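Local coordinates for glucokinase (Streptomyces griseus, PDB 3VGL), which is a ROK-family glucokinase that probably catalyses the ATP-dependent phosphorylation of D-glucose to D-glucose 6-phosphate, at residues A[104-110]-A[135-139]; A[130-134]-A[176-182]; A[219-223]-A[262-268]. All blocks are in the same frame, centred on the assembly; numbering follows the deposited sequence.

The three contacts follow the bound glucose and ATP analogue through the cleft. Contacts 1 and 2 meet in sequence at residues 134 and 135, their centres 15 Å apart, and both touch the sugar: Asp-105 of contact 1 takes its O4 and O6 hydroxyls, Glu-176 of contact 2 its O1. Contact 2 also grips the analogue's phosphate end, where PB of ANP lies 6.0 Å from O6 of BGC. Contact 3 holds the adenine at the other end of the same nucleotide. Its centre is 15 Å from that of contact 2, which it touches at Leu-130 O and Val-262 CG1, 3.7 Å apart, but 22 Å from that of contact 1.

Contact 1 of 3, residues A[104-110]-A[135-139]. With NA (sodium ion), chain C; BGC (beta-D-glucopyranose), chain D.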
loop_
_atom_site.group_PDB
_atom_site.type_symbol
_atom_site.label_atom_id
_atom_site.label_comp_id
_atom_site.label_asym_id
_atom_site.label_seq_id
_atom_site.Cartn_x
_atom_site.Cartn_y
_atom_site.Cartn_z
ATOM N N ASN A 104 -1.767 -22.185 -22.327
ATOM C CA ASN A 104 -1.165 -21.733 -21.074
ATOM C C ASN A 104 -1.258 -22.848 -20.030
ATOM O O ASN A 104 -2.259 -23.574 -19.965
ATOM C CB ASN A 104 -1.859 -20.448 -20.614
ATOM C CG ASN A 104 -1.528 -20.100 -19.184
ATOM O OD1 ASN A 104 -2.271 -20.477 -18.267
ATOM N ND2 ASN A 104 -0.417 -19.399 -18.974
ATOM N N ASP A 105 -0.218 -22.972 -19.208
ATOM C CA ASP A 105 -0.135 -24.069 -18.233
ATOM C C ASP A 105 -1.261 -24.105 -17.229
ATOM O O ASP A 105 -1.718 -25.178 -16.868
ATOM C CB ASP A 105 1.226 -24.084 -17.504
ATOM C CG ASP A 105 1.487 -22.833 -16.672
ATOM O OD1 ASP A 105 0.990 -21.757 -17.023
ATOM O OD2 ASP A 105 2.222 -22.923 -15.668
ATOM N N ALA A 106 -1.670 -22.944 -16.731
ATOM C CA ALA A 106 -2.712 -22.937 -15.735
ATOM C C ALA A 106 -4.103 -23.046 -16.378
ATOM O O ALA A 106 -5.025 -23.568 -15.775
ATOM C CB ALA A 106 -2.571 -21.699 -14.851
ATOM N N ASN A 107 -4.232 -22.585 -17.625
ATOM C CA ASN A 107 -5.437 -22.871 -18.409
ATOM C C ASN A 107 -5.586 -24.387 -18.520
ATOM O O ASN A 107 -6.647 -24.941 -18.270
ATOM C CB ASN A 107 -5.346 -22.270 -19.812
ATOM C CG ASN A 107 -5.530 -20.767 -19.835
ATOM O OD1 ASN A 107 -5.667 -20.098 -18.783
ATOM N ND2 ASN A 107 -5.523 -20.216 -21.033
ATOM N N ALA A 108 -4.471 -25.057 -18.805
ATOM C CA ALA A 108 -4.478 -26.520 -18.956
ATOM C C ALA A 108 -4.807 -27.206 -17.619
ATOM O O ALA A 108 -5.620 -28.145 -17.571
ATOM C CB ALA A 108 -3.152 -26.995 -19.528
ATOM N N ALA A 109 -4.233 -26.710 -16.521
ATOM C CA ALA A 109 -4.550 -27.252 -15.192
ATOM C C ALA A 109 -6.051 -27.121 -14.875
ATOM O O ALA A 109 -6.656 -28.061 -14.353
ATOM C CB ALA A 109 -3.705 -26.556 -14.106
ATOM N N ALA A 110 -6.634 -25.952 -15.167
ATOM C CA ALA A 110 -8.070 -25.737 -14.964
ATOM C C ALA A 110 -8.886 -26.781 -15.730
ATOM O O ALA A 110 -9.811 -27.411 -15.178
ATOM C CB ALA A 110 -8.467 -24.332 -15.399
ATOM N N GLY A 135 -0.471 -18.843 -11.675
ATOM C CA GLY A 135 -1.242 -18.919 -12.916
ATOM C C GLY A 135 -2.731 -19.007 -12.626
ATOM O O GLY A 135 -3.157 -19.331 -11.522
ATOM N N GLY A 136 -3.535 -18.650 -13.617
ATOM C CA GLY A 136 -4.983 -18.779 -13.499
ATOM C C GLY A 136 -5.597 -19.572 -14.645
ATOM O O GLY A 136 -5.003 -19.721 -15.712
ATOM N N GLY A 137 -6.814 -20.051 -14.426
ATOM C CA GLY A 137 -7.579 -20.713 -15.479
ATOM C C GLY A 137 -9.052 -20.501 -15.203
ATOM O O GLY A 137 -9.492 -20.542 -14.053
ATOM N N ILE A 138 -9.811 -20.268 -16.262
ATOM C CA ILE A 138 -11.223 -19.886 -16.156
ATOM C C ILE A 138 -12.088 -20.908 -16.885
ATOM O O ILE A 138 -11.934 -21.128 -18.087
ATOM C CB ILE A 138 -11.465 -18.513 -16.820
ATOM C CG1 ILE A 138 -10.686 -17.405 -16.122
ATOM C CG2 ILE A 138 -12.978 -18.144 -16.812
ATOM C CD1 ILE A 138 -10.541 -16.197 -16.986
ATOM N N ILE A 139 -12.999 -21.532 -16.150
ATOM C CA ILE A 139 -14.078 -22.324 -16.762
ATOM C C ILE A 139 -15.380 -21.565 -16.473
ATOM O O ILE A 139 -15.754 -21.374 -15.307
ATOM C CB ILE A 139 -14.190 -23.733 -16.169
ATOM C CG1 ILE A 139 -12.876 -24.520 -16.274
ATOM C CG2 ILE A 139 -15.373 -24.491 -16.828
ATOM C CD1 ILE A 139 -12.395 -24.810 -17.673
HETATM NA NA NA C . -3.860 -18.923 -17.493
HETATM C C2 BGC D . 2.837 -16.573 -15.997
HETATM C C3 BGC D . 1.607 -17.415 -16.330
HETATM C C4 BGC D . 1.738 -18.839 -15.786
HETATM C C5 BGC D . 2.095 -18.745 -14.312
HETATM C C6 BGC D . 2.285 -20.126 -13.676
HETATM C C1 BGC D . 3.071 -16.632 -14.492
HETATM O O1 BGC D . 4.247 -15.957 -14.139
HETATM O O2 BGC D . 2.533 -15.210 -16.350
HETATM O O3 BGC D . 1.403 -17.462 -17.708
HETATM O O4 BGC D . 0.495 -19.504 -15.914
HETATM O O5 BGC D . 3.281 -17.991 -14.114
HETATM O O6 BGC D . 3.320 -20.846 -14.325
HETATM O O HOH W 1 -8.511 -19.515 -18.690
HETATM O O HOH W 2 -2.018 -18.154 -16.120
HETATM O O HOH W 3 -3.109 -17.303 -19.174
#
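Ala-106 presses its methyl group against the run of glycines in strand 135-139: its CB is 3.5 Å from Gly-135 C and 3.3 Å from Gly-136 O. One turn on, Ala-110 CB does the same over Gly-137 CA at 3.7 Å. Such close approach, 6.0 Å between the axes of helix 105-110 and strand 135-139 at 45°, needs small residues on both sides. A CB on Gly-135 would lie 2.6 Å from Ala-106 CB, and one on Gly-137 2.5 Å from Ala-110 CB.

A sodium ion bridges the segments, bound by Asn-104 OD1 (2.4 Å), Asn-107 OD1 (2.5 Å), Gly-136 O (2.3 Å) and two waters. The ion explains why two oxygens, Asn-107 OD1 and Gly-136 O, tolerate a separation of 3.2 Å. Asn-104 is also the N-cap of the helix, its OD1 accepting from Asn-107 N at 2.9 Å, while its ND2 donates to Gly-66 O and to O4 of glucose. With chi1 near +60°, Asp-105 offers both carboxylate oxygens to the sugar: OD1 accepts from BGC O4 at 2.6 Å and OD2 from BGC O6 at 2.7 Å, a pairing consistent with activation of the 6-hydroxyl for phosphoryl transfer.

Beside strand 134-140 in the sheet, antiparallel strand 125-130 receives the same methyls, Ala-106 on Thr-129 and Ala-110 on Cys-127; helix 301-311 covers Ala-108 and Ala-109, and Ile-138 packs on Leu-250 of a second subunit.

Contact 2 of 3, residues A[130-134]-A[176-182]; sequences LGTGL and EQYASGR. With ANP (phosphoaminophosphonic acid-adenylate ester), chain E; BGC (beta-D-glucopyranose), chain D.
Residues 130-132 follow 180-182 in the same direction, with CA pairs Leu-130/Ser-180 and Gly-131/Gly-181 at 4.5 Å and Thr-132/Arg-182 at 5.6 Å; the turn then brings Leu-134 back to Glu-176, CA to CA 4.8 Å. Gly-131 (phi/psi -156/-135°) and Gly-133 (-127/-166°) flank Thr-132 (-56/-41°), and Gly-131 N donates to Gly-133 O at 2.9 Å.

Glu-176 has chi1 90°, chi2 166° and chi3 28°, so that OE1 accepts from Leu-134 N at 3.0 Å and from BGC O1 at 2.6 Å; OE2 pairs with Asn-80. A CB on Gly-133 would sit 2.5 Å from OE1. Leu-134 (chi1 -174°, chi2 153°) brings CD1 to 3.9 Å from Ala-179 CB, and Leu-130 (chi1 -61°, chi2 174°) brings CD2 to 4.2 Å from the same methyl.

The backbone turn aims Thr-132 N at ANP O1B (2.9 Å), and the m rotamer brings OG1 to the same oxygen (2.7 Å), while CG2 lies over a face of the extended Arg-182 guanidinium, 3.4 Å from CZ. Ser-180 (chi1 76°) N-caps helix 181-194 through Ala-183 N. Gly-131 O receives weak bonds from Gly-181 N (2.7 Å) and Arg-182 N (3.4 Å). Side chains on Gly-131 and Gly-181 would clash with ANP O2A and O4'.

This glycine-rich hairpin turn between strands 125-130 and 134-140 is the second phosphate-binding loop of the actin-like ATPase fold.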
loop_
_atom_site.group_PDB
_atom_site.type_symbol
_atom_site.label_atom_id
_atom_site.label_comp_id
_atom_site.label_asym_id
_atom_site.label_seq_id
_atom_site.Cartn_x
_atom_site.Cartn_y
_atom_site.Cartn_z
ATOM N N LEU A 130 -0.084 -22.352 -7.797
ATOM C CA LEU A 130 0.981 -21.750 -6.996
ATOM C C LEU A 130 2.258 -22.525 -7.231
ATOM O O LEU A 130 2.368 -23.677 -6.835
ATOM C CB LEU A 130 0.598 -21.813 -5.508
ATOM C CG LEU A 130 -0.673 -21.067 -5.100
ATOM C CD1 LEU A 130 -0.986 -21.340 -3.638
ATOM C CD2 LEU A 130 -0.518 -19.549 -5.357
ATOM N N GLY A 131 3.230 -21.874 -7.858
ATOM C CA GLY A 131 4.479 -22.545 -8.271
ATOM C C GLY A 131 5.574 -21.517 -8.384
ATOM O O GLY A 131 5.714 -20.651 -7.512
ATOM N N THR A 132 6.353 -21.591 -9.462
ATOM C CA THR A 132 7.351 -20.547 -9.720
ATOM C C THR A 132 6.681 -19.183 -9.768
ATOM O O THR A 132 7.217 -18.190 -9.251
ATOM C CB THR A 132 8.055 -20.810 -11.046
ATOM O OG1 THR A 132 8.674 -22.090 -10.957
ATOM C CG2 THR A 132 9.150 -19.787 -11.311
ATOM N N GLY A 133 5.518 -19.170 -10.415
ATOM C CA GLY A 133 4.663 -17.993 -10.466
ATOM C C GLY A 133 3.258 -18.357 -10.013
ATOM O O GLY A 133 3.031 -19.402 -9.422
ATOM N N LEU A 134 2.305 -17.477 -10.275
ATOM C CA LEU A 134 0.905 -17.765 -9.994
ATOM C C LEU A 134 0.173 -17.730 -11.327
ATOM O O LEU A 134 0.257 -16.749 -12.039
ATOM C CB LEU A 134 0.297 -16.741 -8.992
ATOM C CG LEU A 134 -1.144 -17.088 -8.539
ATOM C CD1 LEU A 134 -1.442 -16.525 -7.150
ATOM C CD2 LEU A 134 -2.205 -16.533 -9.520
ATOM N N GLU A 176 1.510 -12.563 -7.928
ATOM C CA GLU A 176 2.423 -13.696 -7.854
ATOM C C GLU A 176 3.656 -13.440 -6.998
ATOM O O GLU A 176 4.262 -14.390 -6.494
ATOM C CB GLU A 176 2.778 -14.216 -9.242
ATOM C CG GLU A 176 3.957 -13.637 -9.898
ATOM C CD GLU A 176 4.409 -14.488 -11.119
ATOM O OE1 GLU A 176 3.564 -15.157 -11.725
ATOM O OE2 GLU A 176 5.618 -14.461 -11.452
ATOM N N GLN A 177 4.026 -12.172 -6.786
ATOM C CA GLN A 177 5.155 -11.881 -5.884
ATOM C C GLN A 177 4.813 -12.112 -4.418
ATOM O O GLN A 177 5.721 -12.209 -3.599
ATOM C CB GLN A 177 5.668 -10.444 -6.092
ATOM C CG GLN A 177 6.218 -10.220 -7.499
ATOM C CD GLN A 177 7.307 -11.211 -7.821
ATOM O OE1 GLN A 177 8.198 -11.491 -6.976
ATOM N NE2 GLN A 177 7.241 -11.777 -9.016
ATOM N N TYR A 178 3.502 -12.236 -4.128
ATOM C CA TYR A 178 2.998 -12.418 -2.749
ATOM C C TYR A 178 2.417 -13.798 -2.518
ATOM O O TYR A 178 2.390 -14.275 -1.381
ATOM C CB TYR A 178 1.950 -11.342 -2.411
ATOM C CG TYR A 178 2.535 -9.952 -2.548
ATOM C CD1 TYR A 178 3.249 -9.380 -1.502
ATOM C CD2 TYR A 178 2.474 -9.275 -3.771
ATOM C CE1 TYR A 178 3.834 -8.113 -1.632
ATOM C CE2 TYR A 178 3.049 -8.008 -3.914
ATOM C CZ TYR A 178 3.732 -7.457 -2.843
ATOM O OH TYR A 178 4.347 -6.210 -2.927
ATOM N N ALA A 179 1.953 -14.430 -3.589
ATOM C CA ALA A 179 1.392 -15.786 -3.467
ATOM C C ALA A 179 1.941 -16.647 -4.603
ATOM O O ALA A 179 1.548 -16.487 -5.779
ATOM C CB ALA A 179 -0.136 -15.739 -3.526
ATOM N N SER A 180 2.853 -17.536 -4.245
ATOM C CA SER A 180 3.464 -18.474 -5.179
ATOM C C SER A 180 4.355 -19.356 -4.324
ATOM O O SER A 180 4.543 -19.083 -3.115
ATOM C CB SER A 180 4.300 -17.737 -6.238
ATOM O OG SER A 180 5.536 -17.287 -5.680
ATOM N N GLY A 181 4.886 -20.418 -4.927
ATOM C CA GLY A 181 5.911 -21.246 -4.233
ATOM C C GLY A 181 7.160 -20.421 -3.940
ATOM O O GLY A 181 7.767 -20.550 -2.877
ATOM N N ARG A 182 7.537 -19.548 -4.874
ATOM C CA ARG A 182 8.700 -18.688 -4.647
ATOM C C ARG A 182 8.488 -17.745 -3.479
ATOM O O ARG A 182 9.429 -17.525 -2.719
ATOM C CB ARG A 182 9.123 -17.907 -5.902
ATOM C CG ARG A 182 9.871 -18.725 -6.882
ATOM C CD ARG A 182 10.511 -17.844 -7.941
ATOM N NE ARG A 182 11.357 -18.681 -8.790
ATOM C CZ ARG A 182 11.859 -18.288 -9.952
ATOM N NH1 ARG A 182 12.614 -19.117 -10.659
ATOM N NH2 ARG A 182 11.594 -17.070 -10.405
HETATM P PB ANP E . 6.852 -25.017 -11.932
HETATM O O1B ANP E . 6.479 -23.580 -11.553
HETATM O O2B ANP E . 8.159 -25.183 -12.652
HETATM N N3B ANP E . 5.617 -25.679 -12.919
HETATM P PA ANP E . 6.146 -25.974 -9.262
HETATM O O1A ANP E . 6.615 -27.220 -8.505
HETATM O O2A ANP E . 4.696 -25.798 -9.593
HETATM O O3A ANP E . 7.060 -25.870 -10.589
HETATM O "O5'" ANP E . 6.607 -24.654 -8.466
HETATM C "C5'" ANP E . 7.954 -24.475 -8.015
HETATM C "C4'" ANP E . 7.958 -23.566 -6.805
HETATM O "O4'" ANP E . 7.044 -24.058 -5.815
HETATM C "C3'" ANP E . 9.324 -23.555 -6.165
HETATM O "O3'" ANP E . 9.458 -22.306 -5.481
HETATM C "C2'" ANP E . 9.198 -24.677 -5.167
HETATM O "O2'" ANP E . 10.106 -24.535 -4.088
HETATM C "C1'" ANP E . 7.754 -24.587 -4.697
HETATM N N9 ANP E . 7.182 -25.923 -4.453
HETATM C C8 ANP E . 6.944 -26.897 -5.351
HETATM N N7 ANP E . 6.395 -27.994 -4.738
HETATM C C5 ANP E . 6.270 -27.674 -3.438
HETATM C C6 ANP E . 5.788 -28.346 -2.197
HETATM N N6 ANP E . 5.290 -29.609 -2.235
HETATM N N1 ANP E . 5.832 -27.634 -1.050
HETATM C C2 ANP E . 6.319 -26.373 -0.957
HETATM N N3 ANP E . 6.785 -25.713 -2.043
HETATM C C4 ANP E . 6.781 -26.313 -3.250
HETATM C C2 BGC D . 2.837 -16.573 -15.997
HETATM C C3 BGC D . 1.607 -17.415 -16.330
HETATM C C4 BGC D . 1.738 -18.839 -15.786
HETATM C C5 BGC D . 2.095 -18.745 -14.312
HETATM C C6 BGC D . 2.285 -20.126 -13.676
HETATM C C1 BGC D . 3.071 -16.632 -14.492
HETATM O O1 BGC D . 4.247 -15.957 -14.139
HETATM O O2 BGC D . 2.533 -15.210 -16.350
HETATM O O3 BGC D . 1.403 -17.462 -17.708
HETATM O O4 BGC D . 0.495 -19.504 -15.914
HETATM O O5 BGC D . 3.281 -17.991 -14.114
HETATM O O6 BGC D . 3.320 -20.846 -14.325
HETATM O O HOH W 4 7.383 -15.538 -9.490
#

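Contact 3 of 3, residues A[219-223]-A[262-268]; sequences SEAAR and VSDEGEL. With ANP (phosphoaminophosphonic acid-adenylate ester), chain E.
Helix 219-223 faces a 3-10 turn, 262-265, that runs into helix 267-280; the CA atoms of Ser-219/Glu-265 and Arg-223/Leu-268 are each 7.1 Å apart. Val-262 (chi1 65°) sets CG2 4.2 Å from Ser-219 OG and 3.6 Å from ANP N1, an apolar surface beside the adenine. Asp-264 turns outward to Gly-299 N. Glu-265 (chi1 -54°, chi2 -64°) divides its carboxylate: OE2 accepts from ANP N6 at 2.7 Å, and OE1 forms a salt bridge with Arg-223 NH2 at 2.8 Å. Ser-219 OG (chi1 -70°) donates to ANP N1 at 2.6 Å; together they read the adenine's N1/N6 edge, at the place where actin-like ATPase folds bind adenosine. Arg-223 (chi1 -77°, chi2 and chi3 t, chi4 -78°) also donates from NH2 to Glu-265 O at 2.8 Å. Gly-266, the N-cap, adopts phi/psi 63/-134°, readily accessible without a side chain. Leu-268 (chi1 t, chi2 74°) packs CD2 4.0 Å from Ser-219 CB and CD1 4.0 Å from Ala-222 CB, with its CB under one guanidinium face, 3.8 Å from Arg-223 NH2.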
loop_
_atom_site.group_PDB
_atom_site.type_symbol
_atom_site.label_atom_id
_atom_site.label_comp_id
_atom_site.label_asym_id
_atom_site.label_seq_id
_atom_site.Cartn_x
_atom_site.Cartn_y
_atom_site.Cartn_z
ATOM N N SER A 219 7.189 -27.456 3.604
ATOM C CA SER A 219 5.991 -28.278 3.732
ATOM C C SER A 219 6.180 -29.373 4.787
ATOM O O SER A 219 5.381 -29.475 5.725
ATOM C CB SER A 219 5.633 -28.903 2.386
ATOM O OG SER A 219 5.156 -27.895 1.492
ATOM N N GLU A 220 7.248 -30.152 4.647
ATOM C CA GLU A 220 7.538 -31.220 5.603
ATOM C C GLU A 220 7.717 -30.671 7.023
ATOM O O GLU A 220 7.166 -31.224 7.982
ATOM C CB GLU A 220 8.760 -32.047 5.161
ATOM C CG GLU A 220 9.079 -33.275 6.052
ATOM C CD GLU A 220 7.847 -34.103 6.444
ATOM O OE1 GLU A 220 6.893 -34.228 5.642
ATOM O OE2 GLU A 220 7.835 -34.650 7.571
ATOM N N ALA A 221 8.485 -29.590 7.153
ATOM C CA ALA A 221 8.682 -28.952 8.452
ATOM C C ALA A 221 7.375 -28.462 9.076
ATOM O O ALA A 221 7.147 -28.653 10.265
ATOM C CB ALA A 221 9.701 -27.822 8.353
ATOM N N ALA A 222 6.503 -27.840 8.274
ATOM C CA ALA A 222 5.193 -27.420 8.780
ATOM C C ALA A 222 4.348 -28.599 9.286
ATOM O O ALA A 222 3.675 -28.482 10.311
ATOM C CB ALA A 222 4.423 -26.584 7.721
ATOM N N ARG A 223 4.397 -29.733 8.585
ATOM C CA ARG A 223 3.690 -30.938 9.042
ATOM C C ARG A 223 4.173 -31.350 10.419
ATOM O O ARG A 223 3.392 -31.844 11.236
ATOM C CB ARG A 223 3.909 -32.116 8.099
ATOM C CG ARG A 223 3.115 -32.039 6.852
ATOM C CD ARG A 223 3.127 -33.334 6.051
ATOM N NE ARG A 223 2.654 -32.991 4.714
ATOM C CZ ARG A 223 1.376 -32.795 4.399
ATOM N NH1 ARG A 223 0.421 -32.942 5.311
ATOM N NH2 ARG A 223 1.058 -32.422 3.155
ATOM N N VAL A 262 2.848 -26.899 -4.932
ATOM C CA VAL A 262 2.562 -26.975 -3.486
ATOM C C VAL A 262 1.183 -27.563 -3.181
ATOM O O VAL A 262 0.959 -28.048 -2.073
ATOM C CB VAL A 262 2.785 -25.654 -2.767
ATOM C CG1 VAL A 262 1.808 -24.626 -3.266
ATOM C CG2 VAL A 262 2.721 -25.830 -1.235
ATOM N N SER A 263 0.290 -27.590 -4.170
ATOM C CA SER A 263 -1.033 -28.211 -3.954
ATOM C C SER A 263 -0.902 -29.705 -3.681
ATOM O O SER A 263 -1.828 -30.319 -3.172
ATOM C CB SER A 263 -2.005 -27.975 -5.119
ATOM O OG SER A 263 -1.689 -28.756 -6.262
ATOM N N ASP A 264 0.256 -30.289 -4.010
ATOM C CA ASP A 264 0.537 -31.676 -3.647
ATOM C C ASP A 264 0.417 -31.913 -2.149
ATOM O O ASP A 264 0.239 -33.069 -1.697
ATOM C CB ASP A 264 1.946 -32.060 -4.103
ATOM C CG ASP A 264 2.053 -32.222 -5.606
ATOM O OD1 ASP A 264 1.037 -32.530 -6.263
ATOM O OD2 ASP A 264 3.174 -32.072 -6.130
ATOM N N GLU A 265 0.511 -30.828 -1.378
ATOM C CA GLU A 265 0.461 -30.944 0.080
ATOM C C GLU A 265 -0.951 -31.002 0.659
ATOM O O GLU A 265 -1.102 -31.231 1.861
ATOM C CB GLU A 265 1.274 -29.840 0.762
ATOM C CG GLU A 265 2.724 -29.754 0.288
ATOM C CD GLU A 265 3.577 -30.979 0.595
ATOM O OE1 GLU A 265 3.209 -31.802 1.472
ATOM O OE2 GLU A 265 4.640 -31.124 -0.042
ATOM N N GLY A 266 -1.969 -30.772 -0.178
ATOM C CA GLY A 266 -3.365 -30.915 0.255
ATOM C C GLY A 266 -3.736 -29.940 1.360
ATOM O O GLY A 266 -3.413 -28.749 1.274
ATOM N N GLU A 267 -4.403 -30.439 2.402
ATOM C CA GLU A 267 -4.939 -29.575 3.462
ATOM C C GLU A 267 -3.887 -28.781 4.228
ATOM O O GLU A 267 -4.201 -27.727 4.781
ATOM C CB GLU A 267 -5.826 -30.380 4.424
ATOM C CG GLU A 267 -7.162 -30.733 3.789
ATOM C CD GLU A 267 -8.019 -29.513 3.469
ATOM O OE1 GLU A 267 -8.311 -28.717 4.390
ATOM O OE2 GLU A 267 -8.419 -29.372 2.299
ATOM N N LEU A 268 -2.636 -29.241 4.216
ATOM C CA LEU A 268 -1.555 -28.482 4.868
ATOM C C LEU A 268 -1.558 -27.024 4.398
ATOM O O LEU A 268 -1.455 -26.101 5.212
ATOM C CB LEU A 268 -0.184 -29.117 4.634
ATOM C CG LEU A 268 1.008 -28.395 5.287
ATOM C CD1 LEU A 268 1.069 -28.596 6.809
ATOM C CD2 LEU A 268 2.317 -28.825 4.625
HETATM P PB ANP E . 6.852 -25.017 -11.932
HETATM O O1B ANP E . 6.479 -23.580 -11.553
HETATM O O2B ANP E . 8.159 -25.183 -12.652
HETATM N N3B ANP E . 5.617 -25.679 -12.919
HETATM P PA ANP E . 6.146 -25.974 -9.262
HETATM O O1A ANP E . 6.615 -27.220 -8.505
HETATM O O2A ANP E . 4.696 -25.798 -9.593
HETATM O O3A ANP E . 7.060 -25.870 -10.589
HETATM O "O5'" ANP E . 6.607 -24.654 -8.466
HETATM C "C5'" ANP E . 7.954 -24.475 -8.015
HETATM C "C4'" ANP E . 7.958 -23.566 -6.805
HETATM O "O4'" ANP E . 7.044 -24.058 -5.815
HETATM C "C3'" ANP E . 9.324 -23.555 -6.165
HETATM O "O3'" ANP E . 9.458 -22.306 -5.481
HETATM C "C2'" ANP E . 9.198 -24.677 -5.167
HETATM O "O2'" ANP E . 10.106 -24.535 -4.088
HETATM C "C1'" ANP E . 7.754 -24.587 -4.697
HETATM N N9 ANP E . 7.182 -25.923 -4.453
HETATM C C8 ANP E . 6.944 -26.897 -5.351
HETATM N N7 ANP E . 6.395 -27.994 -4.738
HETATM C C5 ANP E . 6.270 -27.674 -3.438
HETATM C C6 ANP E . 5.788 -28.346 -2.197
HETATM N N6 ANP E . 5.290 -29.609 -2.235
HETATM N N1 ANP E . 5.832 -27.634 -1.050
HETATM C C2 ANP E . 6.319 -26.373 -0.957
HETATM N N3 ANP E . 6.785 -25.713 -2.043
HETATM C C4 ANP E . 6.781 -26.313 -3.250
HETATM O O HOH W 5 5.028 -33.042 3.302
HETATM O O HOH W 6 -2.292 -32.253 4.622
#